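PDB 3OG9: protein yahD a copper inducible hydrolase from Lactococcus lactis subsp. lactis, which probably acts as a hydrolase of the alpha/beta-hydrolase fold, is induced by copper, and can bind D-malate. Local coordinates for residues V115-F120 with D128-F133; F153-P158 with Q195-A200. All blocks are in the same frame, centred on the assembly; numbering follows the deposited sequence. Where two conformers were deposited one is given.

How the contacts relate
Contact 1 and contact 2 lie on opposite faces of the same central sheet, their centres about 14 Å apart. In contact 1, helix 111-121 packs on strand 129-133; later in the chain, contact 2 sets strand 151-156 against the C-terminal helix 195-208. The two strands are parallel neighbours, joined by backbone hydrogen bonds from F153 to I130 and A132. The faces divide by alternation: I130 and A132 turn to the first helix, while F133 lies on the other side against S155 and E197. This is the three-layer alpha/beta/alpha sandwich of an alpha/beta hydrolase, and the malate-binding residues S110 and H191 precede helices 111-121 and 195-208, respectively.

Contact 1 of 2, residues V115-F120 with D128-F133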
loop_
_atom_site.group_PDB
_atom_site.type_symbol
_atom_site.label_atom_id
_atom_site.label_comp_id
_atom_site.label_asym_id
_atom_site.label_seq_id
_atom_site.Cartn_x
_atom_site.Cartn_y
_atom_site.Cartn_z
ATOM N N VAL A 115 3.699 -1.383 -3.282
ATOM C CA VAL A 115 4.382 -2.458 -2.589
ATOM C C VAL A 115 3.386 -3.330 -1.825
ATOM O O VAL A 115 3.479 -4.574 -1.864
ATOM C CB VAL A 115 5.522 -1.854 -1.724
ATOM C CG1 VAL A 115 5.905 -2.719 -0.522
ATOM C CG2 VAL A 115 6.729 -1.601 -2.625
ATOM N N ALA A 116 2.427 -2.677 -1.162
ATOM C CA ALA A 116 1.323 -3.381 -0.438
ATOM C C ALA A 116 0.495 -4.252 -1.400
ATOM O O ALA A 116 0.174 -5.433 -1.124
ATOM C CB ALA A 116 0.420 -2.373 0.271
ATOM N N LEU A 117 0.149 -3.641 -2.523
ATOM C CA LEU A 117 -0.645 -4.293 -3.554
ATOM C C LEU A 117 0.096 -5.462 -4.182
ATOM O O LEU A 117 -0.474 -6.526 -4.430
ATOM C CB LEU A 117 -1.009 -3.281 -4.618
ATOM C CG LEU A 117 -2.100 -2.308 -4.226
ATOM C CD1 LEU A 117 -2.125 -1.193 -5.286
ATOM C CD2 LEU A 117 -3.456 -3.021 -4.103
ATOM N N ASN A 118 1.390 -5.276 -4.401
ATOM C CA ASN A 118 2.204 -6.367 -4.923
ATOM C C ASN A 118 2.358 -7.546 -3.938
ATOM O O ASN A 118 2.201 -8.702 -4.336
ATOM C CB ASN A 118 3.562 -5.827 -5.385
ATOM C CG ASN A 118 4.396 -6.887 -6.100
ATOM O OD1 ASN A 118 5.197 -7.575 -5.476
ATOM N ND2 ASN A 118 4.198 -7.017 -7.410
ATOM N N MET A 119 2.642 -7.253 -2.665
ATOM C CA MET A 119 2.708 -8.279 -1.613
ATOM C C MET A 119 1.412 -9.090 -1.496
ATOM O O MET A 119 1.451 -10.311 -1.315
ATOM C CB MET A 119 3.020 -7.635 -0.271
ATOM C CG MET A 119 4.503 -7.236 -0.177
ATOM S SD MET A 119 4.987 -6.543 1.415
ATOM C CE MET A 119 3.758 -5.282 1.657
ATOM N N PHE A 120 0.291 -8.393 -1.609
ATOM C CA PHE A 120 -1.054 -8.978 -1.475
ATOM C C PHE A 120 -1.261 -9.948 -2.635
ATOM O O PHE A 120 -1.652 -11.126 -2.437
ATOM C CB PHE A 120 -2.058 -7.836 -1.584
ATOM C CG PHE A 120 -3.449 -8.173 -1.122
ATOM C CD1 PHE A 120 -3.658 -8.826 0.089
ATOM C CD2 PHE A 120 -4.544 -7.774 -1.871
ATOM C CE1 PHE A 120 -4.963 -9.105 0.556
ATOM C CE2 PHE A 120 -5.848 -8.036 -1.419
ATOM C CZ PHE A 120 -6.047 -8.704 -0.191
ATOM N N ASP A 128 -6.108 -8.114 5.676
ATOM C CA ASP A 128 -7.563 -8.206 5.649
ATOM C C ASP A 128 -8.156 -7.280 4.573
ATOM O O ASP A 128 -9.073 -7.674 3.830
ATOM C CB ASP A 128 -8.150 -7.876 7.020
ATOM C CG ASP A 128 -9.660 -8.020 7.033
ATOM O OD1 ASP A 128 -10.135 -9.122 6.683
ATOM O OD2 ASP A 128 -10.359 -7.035 7.356
ATOM N N LYS A 129 -7.629 -6.048 4.512
ATOM C CA LYS A 129 -8.069 -5.028 3.536
ATOM C C LYS A 129 -6.880 -4.194 3.095
ATOM O O LYS A 129 -5.857 -4.165 3.791
ATOM C CB LYS A 129 -9.036 -4.042 4.177
ATOM C CG LYS A 129 -10.311 -4.627 4.625
ATOM C CD LYS A 129 -11.203 -3.588 5.198
ATOM C CE LYS A 129 -12.515 -4.226 5.509
ATOM N NZ LYS A 129 -12.413 -5.271 6.576
ATOM N N ILE A 130 -7.025 -3.518 1.946
ATOM C CA ILE A 130 -6.019 -2.559 1.471
ATOM C C ILE A 130 -6.700 -1.269 1.035
ATOM O O ILE A 130 -7.727 -1.289 0.372
ATOM C CB ILE A 130 -5.226 -3.138 0.265
ATOM C CG1 ILE A 130 -4.382 -4.336 0.712
ATOM C CG2 ILE A 130 -4.282 -2.056 -0.375
ATOM C CD1 ILE A 130 -3.393 -4.810 -0.344
ATOM N N ILE A 131 -6.121 -0.145 1.438
ATOM C CA ILE A 131 -6.498 1.163 0.950
ATOM C C ILE A 131 -5.251 1.653 0.230
ATOM O O ILE A 131 -4.211 1.905 0.872
ATOM C CB ILE A 131 -6.872 2.097 2.135
ATOM C CG1 ILE A 131 -8.160 1.569 2.787
ATOM C CG2 ILE A 131 -7.083 3.581 1.662
ATOM C CD1 ILE A 131 -8.605 2.248 4.062
ATOM N N ALA A 132 -5.341 1.764 -1.101
ATOM C CA ALA A 132 -4.168 2.155 -1.923
ATOM C C ALA A 132 -4.447 3.480 -2.603
ATOM O O ALA A 132 -5.271 3.527 -3.503
ATOM C CB ALA A 132 -3.892 1.106 -2.996
ATOM N N PHE A 133 -3.782 4.549 -2.181
ATOM C CA PHE A 133 -3.924 5.844 -2.857
ATOM C C PHE A 133 -2.928 5.994 -3.979
ATOM O O PHE A 133 -1.710 5.926 -3.753
ATOM C CB PHE A 133 -3.775 7.003 -1.880
ATOM C CG PHE A 133 -4.776 6.982 -0.736
ATOM C CD1 PHE A 133 -6.130 7.231 -0.960
ATOM C CD2 PHE A 133 -4.353 6.747 0.581
ATOM C CE1 PHE A 133 -7.063 7.220 0.123
ATOM C CE2 PHE A 133 -5.281 6.738 1.662
ATOM C CZ PHE A 133 -6.618 6.973 1.432
#
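Within the beta-alpha-beta unit of strand 105-109, helix 111-121 and strand 129-133, the crossover helix lies on its second strand through I130, which fits between F120 and L117. The axes of the helix and strand segments approach to 9.2 Å at an angle of 144°; no hydrogen bond crosses the contact, and the side chains that meet are apolar. I130 CG1 sits over the middle of one face of the F120 ring, 4.3 Å above its plane, while the chain runs on extended (chi2 -170°) so that its terminal methyl CD1 reaches the ring's root, 3.5 Å from F120 CG. That same methyl also touches the helix backbone, 3.7 Å from A116 O. With F120 CG anti to the backbone N (chi1 -165°), the ring lies alongside I130, the two side chains passing in opposite directions. L117 works with both branches: CD2 meets I130 CG2 at 3.9 Å, and CD1 covers A132 CB at 3.7 Å. An alanine in place of L117 is likely to open a gap between helix and sheet, leaving I130 CG2 and A132 CB without the leucine methyls that meet them. Across strand 129-133, I131 and F133 face the other way and touch helix 195-208. F120 and A132 extend the packing to V152 and L154 of strand 151-156, while N118 and M119 lie against helix 76-97.

Contact 2 of 2, residues F153-P158 with Q195-A200; sequences FLSYAP and QEEVLA
S155 and E197 meet in a short hydrogen bond of 2.5 Å, with S155 OG donating to E197 OE2. The hydroxyl approaches nearly along the C-O axis of that oxygen, and S155 CB lies to the side of the bond, itself 3.1 Å from E197 OE2. E197 reaches the strand because its chain is extended beyond CG (chi2 -169°), which carries the carboxylate from the helix across to the sheet. Beside this polar pair, F153 makes the apolar part of the contact. Its CG stands anti to the backbone N, and the far end of the ring slants against the helix backbone: CZ lies 3.9 Å from A200 CB and 3.8 Å from E197 O, while CE1 is 3.8 Å from A200 C. The segment axes come within 9.8 Å of each other at 163°. In alpha/beta-hydrolase terms, this is the C-terminal helix packed along a late strand of the central sheet, running nearly antiparallel to it. The helix follows closely on H191, a malate-binding residue whose side chain is about 8 Å from that of S155. Farther out, H134, just beyond strand 129-133, ties the polar pair together: its backbone N bonds to S155 OG and its NE2 to E197 OE1. Bonds to both oxygens limit how this buried carboxyl group can turn, and would probably favour its ionised form. At the helix start, T194 OG1 bonds to E197 N; on the apolar side, the F153 ring meets W204 with the planes at about 55°, and Y185 of strand 181-186 touches both F153 and A200.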
loop_
_atom_site.group_PDB
_atom_site.type_symbol
_atom_site.label_atom_id
_atom_site.label_comp_id
_atom_site.label_asym_id
_atom_site.label_seq_id
_atom_site.Cartn_x
_atom_site.Cartn_y
_atom_site.Cartn_z
ATOM N N PHE A 153 -9.764 -0.746 -1.474
ATOM C CA PHE A 153 -10.096 0.627 -1.942
ATOM C C PHE A 153 -8.915 1.157 -2.764
ATOM O O PHE A 153 -7.763 1.032 -2.310
ATOM C CB PHE A 153 -10.271 1.544 -0.705
ATOM C CG PHE A 153 -10.561 3.013 -1.046
ATOM C CD1 PHE A 153 -11.865 3.486 -1.076
ATOM C CD2 PHE A 153 -9.523 3.900 -1.285
ATOM C CE1 PHE A 153 -12.126 4.845 -1.372
ATOM C CE2 PHE A 153 -9.759 5.270 -1.589
ATOM C CZ PHE A 153 -11.069 5.724 -1.651
ATOM N N LEU A 154 -9.191 1.700 -3.965
ATOM C CA LEU A 154 -8.164 2.249 -4.838
ATOM C C LEU A 154 -8.571 3.617 -5.288
ATOM O O LEU A 154 -9.731 3.825 -5.692
ATOM C CB LEU A 154 -7.980 1.405 -6.118
ATOM C CG LEU A 154 -7.673 -0.075 -5.958
ATOM C CD1 LEU A 154 -7.732 -0.795 -7.323
ATOM C CD2 LEU A 154 -6.306 -0.305 -5.315
ATOM N N SER A 155 -7.625 4.545 -5.285
ATOM C CA SER A 155 -7.900 5.839 -5.957
ATOM C C SER A 155 -7.103 5.928 -7.252
ATOM O O SER A 155 -6.051 5.306 -7.372
ATOM C CB SER A 155 -7.547 7.011 -5.068
ATOM O OG SER A 155 -6.149 7.108 -4.886
ATOM N N TYR A 156 -7.599 6.755 -8.186
ATOM C CA TYR A 156 -6.942 6.986 -9.443
ATOM C C TYR A 156 -7.300 8.419 -9.868
ATOM O O TYR A 156 -8.411 8.878 -9.586
ATOM C CB TYR A 156 -7.486 5.944 -10.435
ATOM C CG TYR A 156 -7.142 6.199 -11.861
ATOM C CD1 TYR A 156 -5.838 5.965 -12.338
ATOM C CD2 TYR A 156 -8.110 6.697 -12.747
ATOM C CE1 TYR A 156 -5.510 6.229 -13.674
ATOM C CE2 TYR A 156 -7.793 6.942 -14.081
ATOM C CZ TYR A 156 -6.502 6.705 -14.539
ATOM O OH TYR A 156 -6.182 6.974 -15.865
ATOM N N ALA A 157 -6.376 9.132 -10.510
ATOM C CA ALA A 157 -6.776 10.373 -11.199
ATOM C C ALA A 157 -6.479 10.249 -12.697
ATOM O O ALA A 157 -5.428 9.746 -13.059
ATOM C CB ALA A 157 -6.055 11.588 -10.601
ATOM N N PRO A 158 -7.362 10.735 -13.582
ATOM C CA PRO A 158 -7.069 10.548 -15.014
ATOM C C PRO A 158 -6.034 11.582 -15.519
ATOM O O PRO A 158 -5.565 11.475 -16.660
ATOM C CB PRO A 158 -8.445 10.705 -15.688
ATOM C CG PRO A 158 -9.227 11.616 -14.765
ATOM C CD PRO A 158 -8.516 11.655 -13.410
ATOM N N GLN A 195 -7.582 15.524 0.016
ATOM C CA GLN A 195 -8.418 15.441 1.223
ATOM C C GLN A 195 -9.669 14.626 0.933
ATOM O O GLN A 195 -10.167 13.900 1.797
ATOM C CB GLN A 195 -8.771 16.855 1.754
ATOM C CG GLN A 195 -7.489 17.581 2.316
ATOM C CD GLN A 195 -7.678 19.032 2.813
ATOM O OE1 GLN A 195 -7.036 19.975 2.308
ATOM N NE2 GLN A 195 -8.496 19.198 3.835
ATOM N N GLU A 196 -10.198 14.767 -0.275
ATOM C CA GLU A 196 -11.457 14.115 -0.645
ATOM C C GLU A 196 -11.265 12.607 -0.783
ATOM O O GLU A 196 -12.147 11.824 -0.408
ATOM C CB GLU A 196 -12.022 14.694 -1.956
ATOM C CG GLU A 196 -12.473 16.173 -1.851
ATOM C CD GLU A 196 -11.311 17.209 -1.904
ATOM O OE1 GLU A 196 -10.129 16.842 -2.137
ATOM O OE2 GLU A 196 -11.599 18.419 -1.713
ATOM N N GLU A 197 -10.123 12.180 -1.306
ATOM C CA GLU A 197 -9.966 10.712 -1.410
ATOM C C GLU A 197 -9.775 10.064 -0.049
ATOM O O GLU A 197 -10.208 8.938 0.165
ATOM C CB GLU A 197 -8.870 10.288 -2.395
ATOM C CG GLU A 197 -7.442 10.557 -1.957
ATOM C CD GLU A 197 -6.474 10.330 -3.133
ATOM O OE1 GLU A 197 -6.133 11.293 -3.831
ATOM O OE2 GLU A 197 -6.111 9.166 -3.392
ATOM N N VAL A 198 -9.130 10.776 0.870
ATOM C CA VAL A 198 -9.003 10.301 2.250
ATOM C C VAL A 198 -10.361 10.181 2.994
ATOM O O VAL A 198 -10.626 9.172 3.696
ATOM C CB VAL A 198 -7.973 11.139 3.021
ATOM C CG1 VAL A 198 -7.982 10.797 4.513
ATOM C CG2 VAL A 198 -6.620 10.926 2.401
ATOM N N LEU A 199 -11.225 11.179 2.836
ATOM C CA LEU A 199 -12.592 11.053 3.373
ATOM C C LEU A 199 -13.387 9.902 2.730
ATOM O O LEU A 199 -14.180 9.235 3.412
ATOM C CB LEU A 199 -13.356 12.380 3.287
ATOM C CG LEU A 199 -12.751 13.494 4.160
ATOM C CD1 LEU A 199 -13.621 14.759 4.096
ATOM C CD2 LEU A 199 -12.612 13.035 5.611
ATOM N N ALA A 200 -13.187 9.684 1.433
ATOM C CA ALA A 200 -13.838 8.592 0.720
ATOM C C ALA A 200 -13.408 7.239 1.319
ATOM O O ALA A 200 -14.221 6.312 1.509
ATOM C CB ALA A 200 -13.527 8.658 -0.760
#